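Long-range contacts in ABC transporter periplasmic peptide-binding protein (Pseudoalteromonas, PDB 4QFL), which binds dipeptides in the bacterial periplasm, here alanine-phenylalanine, and probably hands them to an ABC transporter for uptake into the cell: residues I152-R157 against R164-N169; C262-H267 against R508-S513. All blocks are in the same frame, centred on the assembly; numbering follows the deposited sequence.

Contact 1 of 2, residues I152-R157 against R164-N169; sequences IRKIVR and RFELFN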
loop_
_atom_site.group_PDB
_atom_site.type_symbol
_atom_site.label_atom_id
_atom_site.label_comp_id
_atom_site.label_asym_id
_atom_site.label_seq_id
_atom_site.Cartn_x
_atom_site.Cartn_y
_atom_site.Cartn_z
ATOM N N ILE A 152 -3.844 -20.677 3.712
ATOM C CA ILE A 152 -2.691 -21.520 4.045
ATOM C C ILE A 152 -3.000 -22.575 5.113
ATOM O O ILE A 152 -3.326 -22.232 6.248
ATOM C CB ILE A 152 -1.481 -20.689 4.507
ATOM C CG1 ILE A 152 -1.060 -19.702 3.418
ATOM C CG2 ILE A 152 -0.331 -21.600 4.826
ATOM C CD1 ILE A 152 0.032 -18.752 3.856
ATOM N N ARG A 153 -2.888 -23.852 4.745
ATOM C CA ARG A 153 -3.170 -24.956 5.668
ATOM C C ARG A 153 -1.950 -25.266 6.530
ATOM O O ARG A 153 -2.034 -25.350 7.758
ATOM C CB ARG A 153 -3.614 -26.216 4.907
ATOM C CG ARG A 153 -4.206 -27.335 5.788
ATOM C CD ARG A 153 -4.361 -28.644 5.006
ATOM N NE ARG A 153 -3.098 -29.384 4.937
ATOM C CZ ARG A 153 -2.760 -30.217 3.957
ATOM N NH1 ARG A 153 -3.587 -30.424 2.944
ATOM N NH2 ARG A 153 -1.587 -30.836 3.986
ATOM N N LYS A 154 -0.812 -25.448 5.879
ATOM C CA LYS A 154 0.426 -25.635 6.594
ATOM C C LYS A 154 1.570 -25.353 5.638
ATOM O O LYS A 154 1.358 -25.159 4.446
ATOM C CB LYS A 154 0.518 -27.049 7.194
ATOM C CG LYS A 154 0.415 -28.197 6.203
ATOM C CD LYS A 154 0.559 -29.545 6.919
ATOM C CE LYS A 154 0.662 -30.721 5.934
ATOM N NZ LYS A 154 0.880 -32.053 6.601
ATOM N N ILE A 155 2.777 -25.285 6.180
ATOM C CA ILE A 155 3.981 -25.220 5.380
ATOM C C ILE A 155 4.839 -26.392 5.815
ATOM O O ILE A 155 5.277 -26.456 6.967
ATOM C CB ILE A 155 4.765 -23.922 5.635
ATOM C CG1 ILE A 155 3.836 -22.715 5.556
ATOM C CG2 ILE A 155 5.940 -23.802 4.655
ATOM C CD1 ILE A 155 4.515 -21.404 5.881
ATOM N N VAL A 156 5.052 -27.333 4.907
ATOM C CA VAL A 156 5.878 -28.496 5.211
ATOM C C VAL A 156 7.343 -28.116 5.163
ATOM O O VAL A 156 7.764 -27.336 4.310
ATOM C CB VAL A 156 5.650 -29.650 4.210
ATOM C CG1 VAL A 156 6.669 -30.763 4.433
ATOM C CG2 VAL A 156 4.218 -30.182 4.297
ATOM N N ARG A 157 8.112 -28.676 6.089
ATOM C CA ARG A 157 9.552 -28.550 6.051
ATOM C C ARG A 157 10.125 -29.730 5.299
ATOM O O ARG A 157 10.429 -30.762 5.901
ATOM C CB ARG A 157 10.117 -28.548 7.459
ATOM C CG ARG A 157 11.595 -28.239 7.503
ATOM C CD ARG A 157 12.155 -28.490 8.882
ATOM N NE ARG A 157 13.292 -27.626 9.135
ATOM C CZ ARG A 157 14.511 -27.859 8.667
ATOM N NH1 ARG A 157 14.744 -28.944 7.939
ATOM N NH2 ARG A 157 15.497 -27.013 8.936
ATOM N N ARG A 164 7.222 -26.434 1.450
ATOM C CA ARG A 164 6.064 -26.522 0.578
ATOM C C ARG A 164 4.823 -25.978 1.290
ATOM O O ARG A 164 4.435 -26.485 2.339
ATOM C CB ARG A 164 5.858 -27.970 0.123
ATOM C CG ARG A 164 4.609 -28.199 -0.687
ATOM C CD ARG A 164 4.402 -29.677 -0.992
ATOM N NE ARG A 164 4.159 -30.466 0.216
ATOM C CZ ARG A 164 4.950 -31.448 0.642
ATOM N NH1 ARG A 164 6.037 -31.765 -0.049
ATOM N NH2 ARG A 164 4.652 -32.115 1.752
ATOM N N PHE A 165 4.236 -24.921 0.736
ATOM C CA PHE A 165 2.977 -24.373 1.240
ATOM C C PHE A 165 1.804 -25.241 0.765
ATOM O O PHE A 165 1.693 -25.549 -0.422
ATOM C CB PHE A 165 2.759 -22.930 0.744
ATOM C CG PHE A 165 3.659 -21.897 1.383
ATOM C CD1 PHE A 165 5.023 -21.861 1.110
ATOM C CD2 PHE A 165 3.125 -20.926 2.224
ATOM C CE1 PHE A 165 5.848 -20.892 1.689
ATOM C CE2 PHE A 165 3.939 -19.952 2.798
ATOM C CZ PHE A 165 5.303 -19.937 2.532
ATOM N N GLU A 166 0.927 -25.625 1.690
ATOM C CA GLU A 166 -0.289 -26.351 1.337
ATOM C C GLU A 166 -1.500 -25.432 1.491
ATOM O O GLU A 166 -1.778 -24.938 2.585
ATOM C CB GLU A 166 -0.455 -27.585 2.223
ATOM C CG GLU A 166 0.764 -28.481 2.269
ATOM C CD GLU A 166 0.911 -29.323 1.016
ATOM O OE1 GLU A 166 0.089 -29.161 0.089
ATOM O OE2 GLU A 166 1.846 -30.152 0.959
ATOM N N LEU A 167 -2.217 -25.206 0.395
ATOM C CA LEU A 167 -3.384 -24.327 0.408
ATOM C C LEU A 167 -4.703 -25.105 0.475
ATOM O O LEU A 167 -4.795 -26.244 0.004
ATOM C CB LEU A 167 -3.384 -23.428 -0.829
ATOM C CG LEU A 167 -2.045 -22.763 -1.148
ATOM C CD1 LEU A 167 -2.170 -21.852 -2.358
ATOM C CD2 LEU A 167 -1.510 -22.004 0.059
ATOM N N PHE A 168 -5.720 -24.483 1.065
ATOM C CA PHE A 168 -7.035 -25.097 1.145
ATOM C C PHE A 168 -7.680 -25.084 -0.227
ATOM O O PHE A 168 -8.496 -25.950 -0.553
ATOM C CB PHE A 168 -7.921 -24.352 2.137
ATOM C CG PHE A 168 -7.563 -24.605 3.568
ATOM C CD1 PHE A 168 -7.585 -25.888 4.079
ATOM C CD2 PHE A 168 -7.198 -23.566 4.403
ATOM C CE1 PHE A 168 -7.248 -26.130 5.403
ATOM C CE2 PHE A 168 -6.857 -23.796 5.729
ATOM C CZ PHE A 168 -6.878 -25.080 6.231
ATOM N N ASN A 169 -7.303 -24.087 -1.021
ATOM C CA ASN A 169 -7.816 -23.904 -2.375
ATOM C C ASN A 169 -6.757 -23.206 -3.237
ATOM O O ASN A 169 -5.879 -22.520 -2.720
ATOM C CB ASN A 169 -9.105 -23.063 -2.356
ATOM C CG ASN A 169 -10.257 -23.750 -1.628
ATOM O OD1 ASN A 169 -10.933 -24.619 -2.186
ATOM N ND2 ASN A 169 -10.494 -23.353 -0.379
#
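Arg153 lies across Phe168 and then bends to lay its guanidinium alongside Glu166. Its CB sits 3.6 Å above the plane of the Phe168 ring, offset toward the rim, a CH-pi contact, and CG reaches Phe168 CE1 at 3.3 Å. CD still touches that atom before the chain bends at chi3 (82°). Glu166 CB then covers one face of the guanidinium, over its centre, with NH2 3.7 Å from Glu166 CG. Glu166 OE1 lies well out of the guanidinium plane, 4.6 Å from NH2, so that between the polar ends the attraction is one of charge. The backbone here forms a classic beta bulge: Arg153 and Lys154 both face Glu166, Arg153 N giving a 2.7 Å bond to Glu166 O and Lys154 N a weak one. Val156 CG2 packs against the Arg164 guanidinium beside two backbone bonds between these residues. On the other face of the hairpin, Ile155 CG1 lies over the Phe165 ring, its CD1 3.5 Å from Phe165 CE2, while Ile152 CD1 meets the ring edge. An alanine at Phe165 would probably open a gap beside Ile155 CD1 and Ile152 CD1 and leave both ends freer to shift. The hairpin is thus two-sided: Ile152 and Ile155 pack on helix 115-126, Phe165 and Leu167 on helix 174-178, whereas Glu166, hydrogen-bonded to Ser90 and salt-bridged to Arg164 NE, has Arg153 near by charge alone, which would be expected to favour its ionised form.

Contact 2 of 2, residues C262-H267 against R508-S513; sequences CDVTAH and RFQASS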
loop_
_atom_site.group_PDB
_atom_site.type_symbol
_atom_site.label_atom_id
_atom_site.label_comp_id
_atom_site.label_asym_id
_atom_site.label_seq_id
_atom_site.Cartn_x
_atom_site.Cartn_y
_atom_site.Cartn_z
ATOM N N CYS A 262 18.000 17.536 3.341
ATOM C CA CYS A 262 17.544 16.247 2.839
ATOM C C CYS A 262 18.105 15.993 1.459
ATOM O O CYS A 262 18.179 16.909 0.649
ATOM C CB CYS A 262 16.018 16.210 2.752
ATOM S SG CYS A 262 15.227 15.618 4.256
ATOM N N ASP A 263 18.474 14.744 1.188
ATOM C CA ASP A 263 18.991 14.345 -0.117
ATOM C C ASP A 263 17.893 13.781 -1.003
ATOM O O ASP A 263 17.985 13.840 -2.221
ATOM C CB ASP A 263 20.078 13.297 0.054
ATOM C CG ASP A 263 21.177 13.767 0.964
ATOM O OD1 ASP A 263 21.724 14.859 0.704
ATOM O OD2 ASP A 263 21.477 13.066 1.949
ATOM N N VAL A 264 16.866 13.223 -0.376
ATOM C CA VAL A 264 15.721 12.696 -1.097
ATOM C C VAL A 264 14.434 13.116 -0.401
ATOM O O VAL A 264 14.339 13.079 0.824
ATOM C CB VAL A 264 15.745 11.161 -1.186
ATOM C CG1 VAL A 264 14.563 10.669 -2.007
ATOM C CG2 VAL A 264 17.051 10.668 -1.784
ATOM N N THR A 265 13.447 13.508 -1.198
ATOM C CA THR A 265 12.171 13.985 -0.693
ATOM C C THR A 265 11.009 13.154 -1.201
ATOM O O THR A 265 10.729 13.107 -2.388
ATOM C CB THR A 265 11.928 15.455 -1.063
ATOM O OG1 THR A 265 12.628 16.286 -0.135
ATOM C CG2 THR A 265 10.460 15.783 -0.978
ATOM N N ALA A 266 10.342 12.490 -0.270
ATOM C CA ALA A 266 9.170 11.694 -0.579
ATOM C C ALA A 266 8.021 12.595 -0.975
ATOM O O ALA A 266 7.830 13.668 -0.400
ATOM C CB ALA A 266 8.779 10.852 0.633
ATOM N N HIS A 267 7.265 12.146 -1.967
ATOM C CA HIS A 267 6.041 12.814 -2.386
ATOM C C HIS A 267 6.170 14.333 -2.382
ATOM O O HIS A 267 5.566 14.997 -1.540
ATOM C CB HIS A 267 4.877 12.393 -1.482
ATOM C CG HIS A 267 4.682 10.910 -1.398
ATOM N ND1 HIS A 267 3.942 10.208 -2.320
ATOM C CD2 HIS A 267 5.133 9.999 -0.503
ATOM C CE1 HIS A 267 3.943 8.925 -2.000
ATOM N NE2 HIS A 267 4.651 8.774 -0.895
ATOM N N ARG A 508 3.871 9.031 -10.249
ATOM C CA ARG A 508 4.745 8.838 -9.103
ATOM C C ARG A 508 5.961 9.769 -9.192
ATOM O O ARG A 508 6.792 9.613 -10.077
ATOM C CB ARG A 508 5.182 7.378 -9.036
ATOM C CG ARG A 508 5.877 7.003 -7.754
ATOM C CD ARG A 508 6.176 5.519 -7.687
ATOM N NE ARG A 508 6.495 5.130 -6.321
ATOM C CZ ARG A 508 6.517 3.877 -5.893
ATOM N NH1 ARG A 508 6.260 2.891 -6.738
ATOM N NH2 ARG A 508 6.796 3.612 -4.627
ATOM N N PHE A 509 6.056 10.739 -8.285
ATOM C CA PHE A 509 7.176 11.686 -8.278
ATOM C C PHE A 509 8.134 11.461 -7.105
ATOM O O PHE A 509 7.722 11.059 -6.025
ATOM C CB PHE A 509 6.684 13.132 -8.158
ATOM C CG PHE A 509 5.953 13.651 -9.360
ATOM C CD1 PHE A 509 6.650 14.182 -10.436
ATOM C CD2 PHE A 509 4.564 13.661 -9.387
ATOM C CE1 PHE A 509 5.977 14.680 -11.530
ATOM C CE2 PHE A 509 3.878 14.156 -10.481
ATOM C CZ PHE A 509 4.589 14.667 -11.558
ATOM N N GLN A 510 9.410 11.756 -7.317
ATOM C CA GLN A 510 10.361 11.856 -6.221
ATOM C C GLN A 510 11.468 12.853 -6.527
ATOM O O GLN A 510 12.030 12.853 -7.622
ATOM C CB GLN A 510 10.987 10.511 -5.899
ATOM C CG GLN A 510 11.997 10.587 -4.770
ATOM C CD GLN A 510 12.496 9.225 -4.389
ATOM O OE1 GLN A 510 13.424 8.703 -5.000
ATOM N NE2 GLN A 510 11.862 8.621 -3.389
ATOM N N ALA A 511 11.782 13.702 -5.554
ATOM C CA ALA A 511 12.859 14.659 -5.732
ATOM C C ALA A 511 14.108 14.198 -5.007
ATOM O O ALA A 511 14.036 13.602 -3.942
ATOM C CB ALA A 511 12.445 16.037 -5.247
ATOM N N SER A 512 15.265 14.475 -5.592
ATOM C CA SER A 512 16.510 14.153 -4.927
ATOM C C SER A 512 17.659 15.039 -5.395
ATOM O O SER A 512 17.621 15.613 -6.484
ATOM C CB SER A 512 16.847 12.664 -5.110
ATOM O OG SER A 512 17.005 12.311 -6.475
ATOM N N SER A 513 18.674 15.155 -4.547
ATOM C CA SER A 513 19.925 15.764 -4.958
ATOM C C SER A 513 20.516 15.054 -6.178
ATOM O O SER A 513 20.463 13.826 -6.307
ATOM C CB SER A 513 20.931 15.736 -3.821
ATOM O OG SER A 513 22.232 15.719 -4.374
HETATM O O HOH W 1 8.132 9.913 -3.582
#
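Val264 meets the end of Gln510, with CG1 3.5 Å from Gln510 CD and at similar range from both OE1 and NE2, while Val264 CG2 touches Ser512 CB at 3.9 Å. Gln510 CG stands anti to its backbone N (chi1 179°), and the chain runs on extended, carrying the amide to the valine methyl. Gln510 NE2 is buried here without a partner in the model. Two firm backbone bonds set the antiparallel register: Ser513 N to Asp263 O at 2.8 Å and Thr265 N to Ala511 O, also 2.8 Å. The return bond from Ala511 N to Thr265 O is weak, and beyond it a water takes over, accepting from His267 N and donating to Phe509 O. Further out, Asp263 OD2 bonds to Val32 N, Thr265 OG1 to Arg253 O, and Ser513 OG to Asp515 N. Tyr33 of strand 30-35 packs on Val264 and Gln510, whereas Ile257 of helix 250-258 packs on Thr265 and Ala511. Backbone bonds of Val264 with Val32 and Cys34 and of Ala266 with Cys34 place strand 264-266 between its parallel neighbour 30-35 and strand 500-513, which pairs in turn with strand 282-287.

How the contacts relate
Contact 1 closes a short hairpin, its segments only seven residues apart at their closest ends, whereas contact 2 brings together parts of the chain 241 residues apart. The two lie on opposite sides of the chain's centre, their own centres about 41 Å apart and their nearest atoms about 25 Å, so neither touches the other. Contact 2 comes near the ligand: the His267 side chain is about 7 Å from the bound phenylalanine and about 9 Å from the bound alanine, and it touches Arg383, which lines the phenylalanine pocket. Cys262 of the same segment is joined by a disulfide to Cys34. Contact 1 lies at the edge of a separate four-stranded antiparallel sheet, where strand 152-159 is outermost.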